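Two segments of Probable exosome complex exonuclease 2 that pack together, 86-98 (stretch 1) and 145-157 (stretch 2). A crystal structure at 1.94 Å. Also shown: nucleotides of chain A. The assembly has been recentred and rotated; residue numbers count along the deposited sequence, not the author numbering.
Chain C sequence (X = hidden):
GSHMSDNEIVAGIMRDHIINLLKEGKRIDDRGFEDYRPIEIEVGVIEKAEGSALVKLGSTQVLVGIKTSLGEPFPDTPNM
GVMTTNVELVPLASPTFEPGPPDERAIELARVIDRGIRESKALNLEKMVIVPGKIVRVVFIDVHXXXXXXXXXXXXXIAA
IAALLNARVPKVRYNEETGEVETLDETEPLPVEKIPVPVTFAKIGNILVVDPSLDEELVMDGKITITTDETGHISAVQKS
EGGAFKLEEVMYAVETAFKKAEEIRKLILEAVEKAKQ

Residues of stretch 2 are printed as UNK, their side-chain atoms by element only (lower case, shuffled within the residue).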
ATOM      1  N   ASN C  86       1.151   2.913 -18.642  1.00 15.09           N
ATOM      2  CA  ASN C  86       0.422   3.298 -17.458  1.00 15.78           C
ATOM      3  C   ASN C  86      -0.503   4.392 -17.797  1.00 14.27           C
ATOM      4  O   ASN C  86      -0.134   5.336 -18.516  1.00 17.03           O
ATOM      5  CB  ASN C  86       1.334   3.751 -16.297  1.00 15.90           C
ATOM      6  CG  ASN C  86       0.569   3.952 -15.022  1.00 19.46           C
ATOM      7  OD1 ASN C  86       0.456   5.089 -14.499  1.00 25.15           O
ATOM      8  ND2 ASN C  86       0.083   2.859 -14.451  1.00 22.44           N
ATOM      9  N   VAL C  87      -1.741   4.293 -17.277  1.00 15.22           N
ATOM     10  CA  VAL C  87      -2.734   5.366 -17.473  1.00 11.91           C
ATOM     11  C   VAL C  87      -3.041   5.900 -16.083  1.00 15.30           C
ATOM     12  O   VAL C  87      -3.411   5.137 -15.190  1.00 12.67           O
ATOM     13  CB  VAL C  87      -3.979   4.771 -18.043  1.00 13.69           C
ATOM     14  CG1 VAL C  87      -5.138   5.766 -17.950  1.00  9.53           C
ATOM     15  CG2 VAL C  87      -3.721   4.349 -19.514  1.00  8.68           C
ATOM     16  N   GLU C  88      -2.837   7.194 -15.918  1.00 15.21           N
ATOM     17  CA  GLU C  88      -3.281   7.947 -14.799  1.00 17.06           C
ATOM     18  C   GLU C  88      -4.563   8.694 -15.157  1.00 16.96           C
ATOM     19  O   GLU C  88      -4.628   9.548 -16.076  1.00 16.76           O
ATOM     20  CB  GLU C  88      -2.206   8.922 -14.388  1.00 18.19           C
ATOM     21  CG  GLU C  88      -0.901   8.242 -13.949  1.00 21.37           C
ATOM     22  CD  GLU C  88      -1.080   7.462 -12.656  1.00 26.79           C
ATOM     23  OE1 GLU C  88      -0.829   6.242 -12.617  1.00 31.14           O
ATOM     24  OE2 GLU C  88      -1.545   8.063 -11.695  1.00 28.85           O
ATOM     25  N   LEU C  89      -5.607   8.292 -14.459  1.00 17.34           N
ATOM     26  CA  LEU C  89      -6.936   8.946 -14.527  1.00 17.79           C
ATOM     27  C   LEU C  89      -6.846   9.991 -13.428  1.00 18.22           C
ATOM     28  O   LEU C  89      -7.277   9.762 -12.309  1.00 17.67           O
ATOM     29  CB  LEU C  89      -8.000   7.894 -14.222  1.00 16.68           C
ATOM     30  CG  LEU C  89      -8.641   7.261 -15.462  1.00 17.77           C
ATOM     31  CD1 LEU C  89      -7.935   7.352 -16.810  1.00 14.65           C
ATOM     32  CD2 LEU C  89      -9.266   5.893 -15.241  1.00 18.28           C
ATOM     33  N   VAL C  90      -6.275  11.154 -13.760  1.00 18.44           N
ATOM     34  CA  VAL C  90      -5.926  12.082 -12.724  1.00 21.42           C
ATOM     35  C   VAL C  90      -7.217  12.740 -12.283  1.00 21.31           C
ATOM     36  O   VAL C  90      -8.130  12.926 -13.112  1.00 18.92           O
ATOM     37  CB  VAL C  90      -4.750  13.065 -13.116  1.00 23.21           C
ATOM     38  CG1 VAL C  90      -3.611  12.288 -13.908  1.00 26.70           C
ATOM     39  CG2 VAL C  90      -5.214  14.151 -13.973  1.00 22.85           C
ATOM     40  N   PRO C  91      -7.333  12.994 -10.989  1.00 21.87           N
ATOM     41  CA  PRO C  91      -8.539  13.519 -10.391  1.00 23.02           C
ATOM     42  C   PRO C  91      -9.006  14.794 -11.081  1.00 23.90           C
ATOM     43  O   PRO C  91     -10.219  15.050 -11.146  1.00 24.76           O
ATOM     44  CB  PRO C  91      -8.082  13.793  -8.967  1.00 23.56           C
ATOM     45  CG  PRO C  91      -7.175  12.699  -8.711  1.00 22.38           C
ATOM     46  CD  PRO C  91      -6.328  12.725  -9.934  1.00 23.66           C
ATOM     47  N   LEU C  92      -8.069  15.547 -11.664  1.00 21.53           N
ATOM     48  CA  LEU C  92      -8.479  16.769 -12.310  1.00 22.25           C
ATOM     49  C   LEU C  92      -9.231  16.508 -13.575  1.00 20.29           C
ATOM     50  O   LEU C  92      -9.975  17.368 -14.026  1.00 22.61           O
ATOM     51  CB  LEU C  92      -7.325  17.762 -12.532  1.00 22.56           C
ATOM     52  CG  LEU C  92      -6.203  17.706 -13.550  1.00 22.15           C
ATOM     53  CD1 LEU C  92      -6.678  17.579 -14.984  1.00 20.14           C
ATOM     54  CD2 LEU C  92      -5.539  19.058 -13.395  1.00 18.46           C
ATOM     55  N   ALA C  93      -9.092  15.314 -14.126  1.00 17.64           N
ATOM     56  CA  ALA C  93      -9.754  15.033 -15.372  1.00 17.73           C
ATOM     57  C   ALA C  93     -11.255  14.766 -15.233  1.00 18.80           C
ATOM     58  O   ALA C  93     -11.974  14.768 -16.245  1.00 17.75           O
ATOM     59  CB  ALA C  93      -9.067  13.892 -16.098  1.00 15.60           C
ATOM     60  N   SER C  94     -11.721  14.461 -14.016  1.00 18.95           N
ATOM     61  CA  SER C  94     -13.089  14.006 -13.882  1.00 20.49           C
ATOM     62  C   SER C  94     -13.442  13.856 -12.438  1.00 21.76           C
ATOM     63  O   SER C  94     -12.634  13.322 -11.642  1.00 20.18           O
ATOM     64  CB  SER C  94     -13.225  12.646 -14.608  1.00 20.39           C
ATOM     65  OG  SER C  94     -14.523  12.091 -14.435  1.00 21.84           O
ATOM     66  N   PRO C  95     -14.662  14.265 -12.078  1.00 23.46           N
ATOM     67  CA  PRO C  95     -15.016  14.052 -10.707  1.00 24.75           C
ATOM     68  C   PRO C  95     -15.152  12.578 -10.347  1.00 25.05           C
ATOM     69  O   PRO C  95     -15.133  12.241  -9.146  1.00 24.23           O
ATOM     70  CB  PRO C  95     -16.341  14.818 -10.544  1.00 26.83           C
ATOM     71  CG  PRO C  95     -16.865  14.965 -11.861  1.00 25.75           C
ATOM     72  CD  PRO C  95     -15.745  14.904 -12.848  1.00 24.49           C
ATOM     73  N   THR C  96     -15.219  11.712 -11.360  1.00 23.60           N
ATOM     74  CA  THR C  96     -15.222  10.282 -11.095  1.00 25.95           C
ATOM     75  C   THR C  96     -13.815   9.707 -10.850  1.00 24.91           C
ATOM     76  O   THR C  96     -13.688   8.508 -10.580  1.00 25.06           O
ATOM     77  CB  THR C  96     -15.833   9.480 -12.238  1.00 24.51           C
ATOM     78  OG1 THR C  96     -14.966   9.557 -13.385  1.00 27.00           O
ATOM     79  CG2 THR C  96     -17.199  10.045 -12.572  1.00 27.21           C
ATOM     80  N   PHE C  97     -12.784  10.547 -10.962  1.00 24.19           N
ATOM     81  CA  PHE C  97     -11.397  10.053 -10.900  1.00 23.71           C
ATOM     82  C   PHE C  97     -10.929  10.403  -9.521  1.00 27.08           C
ATOM     83  O   PHE C  97     -10.913  11.549  -9.155  1.00 28.91           O
ATOM     84  CB  PHE C  97     -10.466  10.698 -11.914  1.00 20.31           C
ATOM     85  CG  PHE C  97     -10.755  10.319 -13.357  1.00 17.72           C
ATOM     86  CD1 PHE C  97     -10.137  10.982 -14.375  1.00 17.89           C
ATOM     87  CD2 PHE C  97     -11.646   9.286 -13.656  1.00 16.38           C
ATOM     88  CE1 PHE C  97     -10.416  10.662 -15.705  1.00 16.04           C
ATOM     89  CE2 PHE C  97     -11.928   8.956 -14.930  1.00 14.91           C
ATOM     90  CZ  PHE C  97     -11.310   9.624 -15.965  1.00 15.78           C
ATOM     91  N   GLU C  98     -10.566   9.408  -8.740  1.00 30.24           N
ATOM     92  CA  GLU C  98     -10.135   9.698  -7.387  1.00 33.88           C
ATOM     93  C   GLU C  98      -8.632   9.512  -7.268  1.00 32.73           C
ATOM     94  O   GLU C  98      -8.034   8.737  -8.017  1.00 30.53           O
ATOM     95  CB  GLU C  98     -10.878   8.807  -6.390  1.00 35.39           C
ATOM     96  CG  GLU C  98     -12.372   9.158  -6.250  1.00 38.80           C
ATOM     97  CD  GLU C  98     -13.116   8.270  -5.218  1.00 41.95           C
ATOM     98  OE1 GLU C  98     -12.595   7.176  -4.822  1.00 47.82           O
ATOM     99  OE2 GLU C  98     -14.234   8.684  -4.796  1.00 50.40           O
ATOM    100  N   UNK C 145      -4.469  11.306 -18.353  1.00 16.45           N
ATOM    101  CA  UNK C 145      -5.787  11.719 -18.923  1.00 16.00           C
ATOM    102  C   UNK C 145      -6.060  13.076 -18.259  1.00 16.28           C
ATOM    103  O   UNK C 145      -5.997  13.150 -17.041  1.00 16.31           O
ATOM    104  c   UNK C 145      -6.640   9.466 -19.555  1.00 12.15           C
ATOM    105  c   UNK C 145      -8.288  11.282 -18.943  1.00 13.16           C
ATOM    106  c   UNK C 145      -6.886  10.679 -18.677  1.00 15.30           C
ATOM    107  N   UNK C 146      -6.244  14.139 -19.058  1.00 15.50           N
ATOM    108  CA  UNK C 146      -6.410  15.497 -18.525  1.00 17.00           C
ATOM    109  C   UNK C 146      -7.867  15.963 -18.467  1.00 17.65           C
ATOM    110  O   UNK C 146      -8.163  16.846 -17.710  1.00 18.75           O
ATOM    111  c   UNK C 146      -3.438  16.347 -18.109  1.00 15.19           C
ATOM    112  c   UNK C 146      -3.647  17.363 -20.439  1.00 18.79           C
ATOM    113  c   UNK C 146      -4.148  16.317 -19.501  1.00 16.43           C
ATOM    114  c   UNK C 146      -5.639  16.532 -19.335  1.00 17.15           C
ATOM    115  N   UNK C 147      -8.771  15.363 -19.246  1.00 16.95           N
ATOM    116  CA  UNK C 147     -10.176  15.805 -19.229  1.00 19.35           C
ATOM    117  C   UNK C 147     -10.919  14.657 -19.823  1.00 18.33           C
ATOM    118  O   UNK C 147     -10.642  14.291 -20.932  1.00 19.23           O
ATOM    119  c   UNK C 147     -10.367  17.016 -20.145  1.00 19.09           C
ATOM    120  c   UNK C 147     -11.356  18.028 -19.603  1.00 23.96           C
ATOM    121  o   UNK C 147     -11.458  19.095 -20.240  1.00 26.65           O
ATOM    122  o   UNK C 147     -12.016  17.810 -18.558  1.00 22.41           O
ATOM    123  N   UNK C 148     -11.841  14.088 -19.070  1.00 19.10           N
ATOM    124  CA  UNK C 148     -12.558  12.905 -19.483  1.00 17.31           C
ATOM    125  C   UNK C 148     -13.920  13.366 -19.978  1.00 18.62           C
ATOM    126  O   UNK C 148     -14.803  13.780 -19.193  1.00 18.81           O
ATOM    127  c   UNK C 148     -12.677  11.968 -18.281  1.00 17.45           C
ATOM    128  n   UNK C 148     -14.924   9.084 -18.398  1.00 18.61           N
ATOM    129  c   UNK C 148     -14.186   9.959 -17.653  1.00 21.60           C
ATOM    130  c   UNK C 148     -13.594  10.818 -18.519  1.00 17.86           C
ATOM    131  n   UNK C 148     -13.995  10.438 -19.781  1.00 17.72           N
ATOM    132  c   UNK C 148     -14.795   9.395 -19.677  1.00 20.46           C
ATOM    133  N   UNK C 149     -14.094  13.369 -21.304  1.00 18.45           N
ATOM    134  CA  UNK C 149     -15.396  13.669 -21.836  1.00 18.81           C
ATOM    135  C   UNK C 149     -15.785  12.548 -22.757  1.00 18.89           C
ATOM    136  O   UNK C 149     -16.407  12.791 -23.786  1.00 19.98           O
ATOM    137  c   UNK C 149     -15.423  14.958 -22.623  1.00 19.03           C
ATOM    138  o   UNK C 149     -17.162  16.238 -23.704  1.00 24.92           O
ATOM    139  o   UNK C 149     -17.638  15.277 -21.775  1.00 25.20           O
ATOM    140  c   UNK C 149     -16.840  15.527 -22.726  1.00 24.53           C
ATOM    141  N   UNK C 150     -15.316  11.368 -22.440  1.00 17.94           N
ATOM    142  CA  UNK C 150     -15.757  10.174 -23.128  1.00 17.00           C
ATOM    143  C   UNK C 150     -14.713   9.665 -24.071  1.00 16.69           C
ATOM    144  O   UNK C 150     -13.892  10.423 -24.610  1.00 16.74           O
ATOM    145  N   UNK C 151     -14.794   8.365 -24.364  1.00 16.29           N
ATOM    146  CA  UNK C 151     -13.830   7.728 -25.228  1.00 15.18           C
ATOM    147  C   UNK C 151     -12.357   7.889 -24.858  1.00 15.25           C
ATOM    148  O   UNK C 151     -11.539   8.198 -25.691  1.00 17.43           O
ATOM    149  c   UNK C 151     -14.146   8.002 -26.731  1.00 17.48           C
ATOM    150  c   UNK C 151     -13.544   6.964 -27.620  1.00 17.08           C
ATOM    151  n   UNK C 151     -13.555   7.199 -28.956  1.00 15.19           N
ATOM    152  o   UNK C 151     -13.112   5.920 -27.129  1.00 17.14           O
ATOM    153  N   UNK C 152     -11.993   7.619 -23.580  1.00 16.01           N
ATOM    154  CA  UNK C 152     -10.630   7.607 -23.206  1.00 14.93           C
ATOM    155  C   UNK C 152      -9.843   6.582 -24.009  1.00 16.18           C
ATOM    156  O   UNK C 152      -8.716   6.812 -24.369  1.00 17.17           O
ATOM    157  c   UNK C 152     -11.195   8.278 -20.754  1.00 14.29           C
ATOM    158  c   UNK C 152     -11.018   7.840 -19.303  1.00 17.05           C
ATOM    159  c   UNK C 152     -10.520   7.286 -21.693  1.00 15.31           C
ATOM    160  c   UNK C 152     -10.606   9.674 -21.037  1.00 16.20           C
ATOM    161  N   UNK C 153     -10.411   5.405 -24.261  1.00 16.56           N
ATOM    162  CA  UNK C 153      -9.661   4.377 -24.901  1.00 16.01           C
ATOM    163  C   UNK C 153      -9.061   4.852 -26.216  1.00 16.62           C
ATOM    164  O   UNK C 153      -7.854   4.734 -26.448  1.00 15.79           O
ATOM    165  c   UNK C 153     -10.565   3.174 -25.120  1.00 17.56           C
ATOM    166  s   UNK C 153      -8.911   1.163 -24.615  1.00 22.16           S
ATOM    167  c   UNK C 153      -9.822   2.085 -25.800  1.00 19.76           C
ATOM    168  c   UNK C 153     -10.244   0.326 -23.723  1.00 22.47           C
ATOM    169  N   UNK C 154      -9.859   5.459 -27.069  1.00 16.67           N
ATOM    170  CA  UNK C 154      -9.316   5.845 -28.367  1.00 19.26           C
ATOM    171  C   UNK C 154      -8.396   7.017 -28.208  1.00 19.02           C
ATOM    172  O   UNK C 154      -7.358   7.099 -28.829  1.00 18.53           O
ATOM    173  c   UNK C 154     -10.405   6.210 -29.351  1.00 19.10           C
ATOM    174  o   UNK C 154     -12.211   5.169 -30.567  1.00 17.63           O
ATOM    175  o   UNK C 154     -11.174   4.033 -29.015  1.00 20.56           O
ATOM    176  c   UNK C 154     -11.324   5.058 -29.660  1.00 22.47           C
ATOM    177  N   UNK C 155      -8.786   7.946 -27.370  1.00 19.48           N
ATOM    178  CA  UNK C 155      -7.957   9.141 -27.178  1.00 18.83           C
ATOM    179  C   UNK C 155      -6.599   8.698 -26.649  1.00 17.88           C
ATOM    180  O   UNK C 155      -5.593   9.197 -27.106  1.00 18.26           O
ATOM    181  c   UNK C 155      -8.632  10.085 -26.220  1.00 18.49           C
ATOM    182  N   UNK C 156      -6.575   7.726 -25.705  1.00 17.05           N
ATOM    183  CA  UNK C 156      -5.328   7.273 -25.127  1.00 15.68           C
ATOM    184  C   UNK C 156      -4.526   6.486 -26.158  1.00 16.70           C
ATOM    185  O   UNK C 156      -3.330   6.661 -26.263  1.00 18.32           O
ATOM    186  c   UNK C 156      -4.195   5.755 -23.485  1.00  9.97           C
ATOM    187  c   UNK C 156      -6.066   7.237 -22.673  1.00 16.12           C
ATOM    188  c   UNK C 156      -5.523   6.402 -23.836  1.00 14.37           C
ATOM    189  c   UNK C 156      -6.717   6.425 -21.664  1.00 14.81           C
ATOM    190  N   UNK C 157      -5.158   5.646 -26.990  1.00 18.03           N
ATOM    191  CA  UNK C 157      -4.373   4.906 -27.964  1.00 17.37           C
ATOM    192  C   UNK C 157      -3.802   5.799 -29.065  1.00 18.61           C
ATOM    193  O   UNK C 157      -2.696   5.575 -29.557  1.00 18.40           O
TER
ATOM    194  P     A A   4      -1.892   6.449  -1.233  1.00124.25           P
ATOM    195  OP1   A A   4      -2.284   7.197  -0.013  1.00133.23           O
ATOM    196  OP2   A A   4      -2.660   5.232  -1.629  1.00114.41           O
ATOM    197  O5'   A A   4      -0.356   5.997  -1.008  1.00127.28           O
ATOM    198  C5'   A A   4       0.590   5.784  -2.077  1.00121.39           C
ATOM    199  C4'   A A   4       0.562   4.363  -2.637  1.00110.45           C
ATOM    200  O4'   A A   4      -0.663   4.102  -3.398  1.00100.11           O
ATOM    201  C3'   A A   4       1.744   4.028  -3.550  1.00108.58           C
ATOM    202  O3'   A A   4       2.572   3.024  -2.944  1.00111.66           O
ATOM    203  C2'   A A   4       1.103   3.528  -4.858  1.00 97.72           C
ATOM    204  O2'   A A   4       1.227   2.119  -4.990  1.00 94.00           O
ATOM    205  C1'   A A   4      -0.372   3.982  -4.788  1.00 91.32           C
ATOM    206  N9    A A   4      -0.696   5.263  -5.491  1.00 90.94           N
ATOM    207  C8    A A   4      -1.068   6.524  -4.895  1.00 96.67           C
ATOM    208  N7    A A   4      -1.291   7.524  -5.724  1.00 96.31           N
ATOM    209  C5    A A   4      -1.053   6.874  -6.981  1.00 90.57           C
ATOM    210  C6    A A   4      -1.126   7.373  -8.302  1.00 89.00           C
ATOM    211  N6    A A   4      -1.475   8.678  -8.517  1.00 93.05           N
ATOM    212  N1    A A   4      -0.845   6.455  -9.354  1.00 83.56           N
ATOM    213  C2    A A   4      -0.494   5.154  -9.107  1.00 78.30           C
ATOM    214  N3    A A   4      -0.381   4.572  -7.911  1.00 78.22           N
ATOM    215  C4    A A   4      -0.683   5.490  -6.874  1.00 85.50           C
HETATM  216  O   HOH W   1     -11.318  18.587 -16.253  1.00 25.27           O
HETATM  217  O   HOH W   2     -15.546  13.210 -16.607  1.00 24.87           O
HETATM  218  O   HOH W   3     -16.598   8.462 -16.073  1.00 35.75           O

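Position 145 carries three carbons, one bearing the other two, so the fork is at CB. Its backbone N donates to E88 O at 2.9 Å with an angle of 168°, and the branch carbons lie among V87, L89, A93 and F97. A short, beta-branched, all-carbon side chain is V145. Its CG2 is 3.7 Å from L89 CD1, and its CG1 is 3.9 Å from both A93 CB and F97 CE1, the latter approach at the ring edge.

Position 146 has four carbons forked at the second, the pattern of leucine, and CA-to-CB points away from stretch 1. L146 therefore meets it chiefly through its backbone: L146 O lies 3.2 Å from L92 CD1 and accepts a CA-H...O contact from A93 CA at 3.4 Å.

Position 147 has two carbons, the second carrying two oxygens: D147. Its CA-to-CB bond also points away, yet the end of the side chain comes nearer, and water 1 joins the stretches by donating to D147 OD2 at 2.5 Å and to L92 O at 2.9 Å.

Position 148 shows one carbon and then a five-membered ring of three carbons and two nitrogens, which is unique to histidine. H148 N donates to A93 O at 2.9 Å (158°). The H148 and F97 rings meet rim to rim, with planes at 6° and centroids 5.3 Å apart; H148 CD2 is 3.4 Å from F97 CZ. Water 2 lies 2.6 Å from S94 OG and donates to H148 O at 2.8 Å.

Position 149 again has two carbons and a pair of oxygens on the second. D149 points away and makes no contact with stretch 1.

Position 150 has no side-chain atoms. Its phi/psi of 106/156° would jam a CB against the preceding carbonyl O, so the backbone alone calls for G150.

Position 151 has two carbons, the second bearing one oxygen and one nitrogen: N151. It sits at the N-cap, just before the helix.

Position 152 repeats the four-carbon pattern forked at the second atom. L152 points toward stretch 1, its CD1 lying 3.8 Å from F97 CZ and 4.0 Å from L89 CD1.

Position 153 is an unbranched chain of two carbons, a sulfur and a carbon, hence M153. Position 154 has two carbons, the second carrying two oxygens, one carbon too few for glutamate: D154. Its N donates to N151 OD1 at 3.3 Å, the capping bond, and N151 ND2 returns a bond to D154 OD2 at 2.9 Å.

Position 155 has one carbon, A155. Position 156 has four carbons forked at the first, with one arm two carbons long: I156, whose CD1 reaches V87 CG1 at 4.1 Å. Position 157 lacks side-chain atoms and is G157.

Two backbone hydrogen bonds, at V145 and H148, anchor the contact. Around them V145, L152 and I156 pack against V87, L89, A93 and F97, while H148 lies alongside F97. Together the stretches bury 493 Å², and waters 1 and 2 link polar groups across them.

Stretch 2 (145-157) VLDHDGNLMDAIG
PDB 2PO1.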